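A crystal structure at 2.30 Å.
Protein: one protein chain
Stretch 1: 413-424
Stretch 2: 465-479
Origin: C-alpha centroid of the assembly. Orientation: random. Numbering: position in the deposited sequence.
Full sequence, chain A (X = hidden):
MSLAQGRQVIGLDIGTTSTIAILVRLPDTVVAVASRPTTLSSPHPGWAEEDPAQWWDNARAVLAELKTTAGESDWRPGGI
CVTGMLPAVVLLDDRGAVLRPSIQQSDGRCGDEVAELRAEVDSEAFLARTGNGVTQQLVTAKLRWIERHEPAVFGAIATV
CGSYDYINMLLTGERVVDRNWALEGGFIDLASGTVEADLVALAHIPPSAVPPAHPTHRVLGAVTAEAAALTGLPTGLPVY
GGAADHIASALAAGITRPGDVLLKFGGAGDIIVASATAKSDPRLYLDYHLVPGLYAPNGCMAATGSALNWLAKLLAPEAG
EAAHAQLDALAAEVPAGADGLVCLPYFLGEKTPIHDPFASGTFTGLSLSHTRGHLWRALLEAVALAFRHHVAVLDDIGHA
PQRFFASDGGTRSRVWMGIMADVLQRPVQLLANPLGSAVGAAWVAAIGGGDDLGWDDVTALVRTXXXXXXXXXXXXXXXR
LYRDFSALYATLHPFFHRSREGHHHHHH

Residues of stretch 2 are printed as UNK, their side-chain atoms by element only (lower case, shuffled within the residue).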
# COMPACT_ATOMS: atom_id res chain seq x y z
N SER A 413 5.03 10.90 -16.96
CA SER A 413 4.90 12.31 -17.35
C SER A 413 6.06 13.19 -16.87
O SER A 413 6.21 13.45 -15.67
CB SER A 413 3.57 12.90 -16.87
OG SER A 413 3.69 14.31 -16.72
N ARG A 414 6.88 13.64 -17.82
CA ARG A 414 8.07 14.42 -17.49
C ARG A 414 7.63 15.79 -16.98
O ARG A 414 8.29 16.42 -16.14
CB ARG A 414 9.00 14.56 -18.71
CG ARG A 414 10.28 15.34 -18.45
CD ARG A 414 11.03 14.77 -17.22
NE ARG A 414 12.24 15.53 -16.82
CZ ARG A 414 12.21 16.70 -16.17
NH1 ARG A 414 11.04 17.28 -15.90
NH2 ARG A 414 13.34 17.30 -15.84
N VAL A 415 6.50 16.24 -17.48
CA VAL A 415 5.99 17.50 -17.00
C VAL A 415 5.53 17.39 -15.54
O VAL A 415 5.80 18.27 -14.73
CB VAL A 415 4.86 18.00 -17.88
CG1 VAL A 415 4.37 19.34 -17.42
CG2 VAL A 415 5.38 18.06 -19.34
N TRP A 416 4.83 16.30 -15.21
CA TRP A 416 4.28 16.15 -13.87
C TRP A 416 5.44 16.06 -12.89
O TRP A 416 5.45 16.74 -11.88
CB TRP A 416 3.38 14.92 -13.75
CG TRP A 416 2.37 15.03 -12.63
CD1 TRP A 416 2.09 16.13 -11.84
CD2 TRP A 416 1.46 14.00 -12.19
NE1 TRP A 416 1.11 15.83 -10.94
CE2 TRP A 416 0.70 14.54 -11.15
CE3 TRP A 416 1.23 12.67 -12.60
CZ2 TRP A 416 -0.29 13.79 -10.50
CZ3 TRP A 416 0.24 11.95 -11.96
CH2 TRP A 416 -0.50 12.51 -10.92
N MSE A 417 6.43 15.23 -13.23
CA MSE A 417 7.57 15.01 -12.35
C MSE A 417 8.43 16.28 -12.17
O MSE A 417 8.90 16.56 -11.08
CB MSE A 417 8.39 13.83 -12.85
CG MSE A 417 7.63 12.53 -12.87
SE MSE A 417 6.90 11.97 -11.09
CE MSE A 417 5.14 12.88 -11.18
N GLY A 418 8.62 17.05 -13.24
CA GLY A 418 9.26 18.35 -13.13
C GLY A 418 8.47 19.17 -12.14
O GLY A 418 9.03 19.78 -11.22
N ILE A 419 7.15 19.15 -12.28
CA ILE A 419 6.31 19.89 -11.35
C ILE A 419 6.51 19.39 -9.93
O ILE A 419 6.65 20.17 -8.99
CB ILE A 419 4.83 19.83 -11.77
CG1 ILE A 419 4.60 20.75 -12.98
CG2 ILE A 419 3.86 20.11 -10.56
CD1 ILE A 419 3.31 20.42 -13.70
N MSE A 420 6.49 18.07 -9.75
CA MSE A 420 6.66 17.52 -8.41
C MSE A 420 7.96 17.99 -7.75
O MSE A 420 7.94 18.41 -6.59
CB MSE A 420 6.68 16.00 -8.47
CG MSE A 420 6.82 15.34 -7.09
SE MSE A 420 5.11 15.48 -6.09
CE MSE A 420 5.70 16.74 -4.66
N ALA A 421 9.07 17.91 -8.49
CA ALA A 421 10.35 18.29 -7.95
C ALA A 421 10.40 19.78 -7.64
O ALA A 421 10.93 20.15 -6.58
CB ALA A 421 11.46 17.91 -8.89
N ASP A 422 9.89 20.61 -8.55
CA ASP A 422 9.89 22.06 -8.33
C ASP A 422 9.04 22.48 -7.13
O ASP A 422 9.23 23.56 -6.53
CB ASP A 422 9.40 22.84 -9.55
CG ASP A 422 10.40 22.85 -10.70
OD1 ASP A 422 11.60 22.60 -10.46
OD2 ASP A 422 9.97 23.10 -11.86
N VAL A 423 8.09 21.62 -6.77
CA VAL A 423 7.18 21.95 -5.66
C VAL A 423 7.80 21.47 -4.34
O VAL A 423 7.70 22.11 -3.28
CB VAL A 423 5.82 21.26 -5.86
CG1 VAL A 423 5.16 21.02 -4.52
CG2 VAL A 423 4.95 22.08 -6.82
N LEU A 424 8.43 20.32 -4.45
CA LEU A 424 9.03 19.70 -3.32
C LEU A 424 10.36 20.40 -3.07
O LEU A 424 10.76 20.59 -1.94
CB LEU A 424 9.27 18.23 -3.66
CG LEU A 424 9.62 17.36 -2.48
CD1 LEU A 424 8.36 17.15 -1.67
CD2 LEU A 424 10.20 16.03 -3.01
N UNK A 465 15.46 5.13 -12.88
CA UNK A 465 15.55 5.96 -14.04
C UNK A 465 16.08 7.33 -13.82
O UNK A 465 17.06 7.50 -13.20
N UNK A 466 15.44 8.31 -14.39
CA UNK A 466 15.96 9.66 -14.33
C UNK A 466 15.78 10.28 -12.95
O UNK A 466 14.70 10.22 -12.36
c UNK A 466 15.07 12.83 -16.44
o UNK A 466 15.36 14.03 -16.52
c UNK A 466 15.31 10.52 -15.39
o UNK A 466 14.23 12.32 -17.20
c UNK A 466 15.72 11.98 -15.33
N UNK A 467 16.85 10.91 -12.45
CA UNK A 467 16.77 11.69 -11.24
C UNK A 467 16.56 13.14 -11.60
O UNK A 467 17.38 13.73 -12.25
c UNK A 467 18.05 11.52 -10.40
n UNK A 467 20.06 12.05 -5.85
c UNK A 467 18.07 12.31 -9.11
c UNK A 467 19.26 12.66 -6.95
c UNK A 467 19.15 11.80 -8.15
N UNK A 468 15.45 13.72 -11.16
CA UNK A 468 15.11 15.03 -11.67
C UNK A 468 15.48 16.08 -10.65
O UNK A 468 15.14 15.91 -9.52
c UNK A 468 11.73 14.27 -13.43
c UNK A 468 13.20 14.25 -13.14
c UNK A 468 13.18 16.58 -12.18
c UNK A 468 13.58 15.13 -11.95
N UNK A 469 16.22 17.13 -11.02
CA UNK A 469 16.50 18.19 -10.02
C UNK A 469 15.52 19.38 -10.11
O UNK A 469 15.10 19.80 -11.19
o UNK A 469 18.19 19.33 -11.37
c UNK A 469 17.94 18.77 -10.07
c UNK A 469 18.97 17.74 -9.74
N UNK A 470 15.16 19.92 -8.97
CA UNK A 470 14.23 21.04 -9.00
C UNK A 470 14.90 22.29 -9.62
O UNK A 470 16.12 22.40 -9.69
c UNK A 470 15.54 19.51 -7.61
c UNK A 470 13.94 21.29 -7.53
c UNK A 470 14.43 20.01 -6.79
N UNK A 471 14.10 23.22 -10.08
CA UNK A 471 14.64 24.51 -10.39
C UNK A 471 14.37 25.46 -9.22
O UNK A 471 13.22 25.78 -8.90
c UNK A 471 14.02 25.03 -11.68
o UNK A 471 14.81 27.17 -10.96
c UNK A 471 14.27 26.49 -11.88
o UNK A 471 13.93 26.95 -13.00
N UNK A 472 15.45 25.92 -8.56
CA UNK A 472 15.30 26.65 -7.31
C UNK A 472 14.57 27.94 -7.51
O UNK A 472 14.02 28.45 -6.56
c UNK A 472 16.75 26.90 -6.88
c UNK A 472 16.88 25.73 -8.88
c UNK A 472 17.49 25.76 -7.51
N UNK A 473 14.53 28.46 -8.73
CA UNK A 473 13.83 29.69 -9.02
C UNK A 473 12.32 29.55 -8.97
O UNK A 473 11.63 30.53 -8.91
c UNK A 473 14.24 30.22 -10.34
N UNK A 474 11.83 28.32 -8.98
CA UNK A 474 10.45 27.95 -8.87
C UNK A 474 10.00 27.79 -7.44
O UNK A 474 8.86 27.64 -7.18
c UNK A 474 9.45 27.22 -13.06
c UNK A 474 10.25 26.62 -9.54
n UNK A 474 9.39 28.33 -13.93
c UNK A 474 9.91 27.62 -11.73
c UNK A 474 9.48 26.62 -10.77
N UNK A 475 10.91 27.80 -6.49
CA UNK A 475 10.52 27.58 -5.12
C UNK A 475 9.58 28.66 -4.61
O UNK A 475 8.75 28.39 -3.81
c UNK A 475 11.68 27.49 -4.28
N UNK A 476 9.73 29.86 -5.10
CA UNK A 476 8.98 30.99 -4.61
C UNK A 476 7.54 31.04 -5.12
O UNK A 476 6.68 31.35 -4.41
c UNK A 476 9.74 32.26 -4.94
o UNK A 476 10.92 35.16 -3.97
c UNK A 476 10.04 34.70 -4.71
c UNK A 476 9.31 33.47 -4.24
o UNK A 476 9.75 35.19 -5.83
N UNK A 477 7.29 30.72 -6.36
CA UNK A 477 5.95 30.51 -6.83
C UNK A 477 5.27 29.28 -6.24
O UNK A 477 4.18 29.36 -5.79
c UNK A 477 4.62 30.07 -8.77
c UNK A 477 6.88 29.61 -8.88
c UNK A 477 5.90 30.50 -8.34
N UNK A 478 5.92 28.14 -6.19
CA UNK A 478 5.23 26.99 -5.61
C UNK A 478 4.99 27.11 -4.09
O UNK A 478 3.99 26.59 -3.59
c UNK A 478 3.85 24.88 -9.12
o UNK A 478 4.47 24.19 -11.29
c UNK A 478 6.50 24.93 -8.34
c UNK A 478 6.16 24.57 -9.63
c UNK A 478 4.20 25.22 -7.82
c UNK A 478 4.84 24.56 -10.01
c UNK A 478 5.87 25.66 -6.01
c UNK A 478 5.52 25.26 -7.42
N UNK A 479 5.89 27.82 -3.40
CA UNK A 479 5.67 28.15 -2.01
C UNK A 479 4.38 28.95 -1.80
O UNK A 479 3.58 28.62 -0.89
o UNK A 479 9.12 28.49 -0.85
c UNK A 479 6.84 28.93 -1.44
o UNK A 479 7.69 26.86 -0.60
c UNK A 479 7.96 28.03 -0.93
O HOH W 1 14.15 14.60 -19.33

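Position 465 has no side-chain atoms, so it is Gly-465, and it lies beyond the reach of the helix 414-424. Position 466 carries three carbons, the last bearing two oxygens; one oxygen faces the edge of the Arg-414 guanidinium. This is Glu-466, extended, and its OE2 takes a weak hydrogen bond from Arg-414 NE at 3.5 Å within a salt bridge. Water 1 reinforces the pair, donating to Glu-466 OE2 at 3.1 Å.

Position 467 has four carbons in a row ending in nitrogen: Lys-467, out of contact. Position 468 has four carbons forked at the first, with one arm two carbons long, and the CA-to-CB bond points toward the helix. It is Ile-468. Ile-468 CD1 packs 3.4 Å from Met-417 CB and also covers one face of the Arg-414 guanidinium, while Ile-468 CG2 lies 3.9 Å from Ala-421 CB.

At 469 one carbon carries an oxygen and a carbon, its CA-to-CB bond pointing away: Thr-469. At 470 three carbons close a ring onto the backbone nitrogen, giving Pro-470, whose CB sits 3.4 Å from Ala-421 O. The small Ala-421 side chain accompanies a close backbone approach here, with CA of Asp-422 and CA of Pro-470 4.5 Å apart.

Position 471 has two carbons, the second with two oxygens: Asp-471. Its backbone N donates to Asp-422 OD1 at 2.6 Å, nearly straight, while Asp-471 OD1 accepts from N of position 473 at 2.6 Å. Position 472, another three-carbon ring closed on nitrogen, is Pro-472, and 473, with one carbon, is Ala-473; neither touches the helix.

Position 474 shows four carbons in a row and a nitrogen: Lys-474. Its CG passes 3.7 Å from Asp-422 OD2, but the chain end leads away. Position 475 has one carbon: Ala-475. Position 476 has three carbons, the third with two oxygens: Glu-476. Position 477 has a carbon bearing two carbons: Val-477. Both 476 and 477 are out of reach.

Position 478 has one carbon, then a six-carbon ring bearing oxygen: Tyr-478. Val-423 CG2 stands 3.4 Å from the Tyr-478 ring centroid, over the face in a CH-pi contact, and Ile-419 CG1 approaches Tyr-478 OH to 3.8 Å. Position 479 has two carbons, the second with two oxygens: Asp-479, whose CA-to-CB bond points away while its end comes nearer, without contact.

The contact works in three parts along the helix. Ile-468 packs on apolar surface beside an exposed salt bridge; Asp-422 fastens the turn through a backbone NH; and Tyr-478, from a helix crossing almost at right angles, packs against Val-423.

Stretch 2, residues 465-479: GEKITPDPAKAEVYD
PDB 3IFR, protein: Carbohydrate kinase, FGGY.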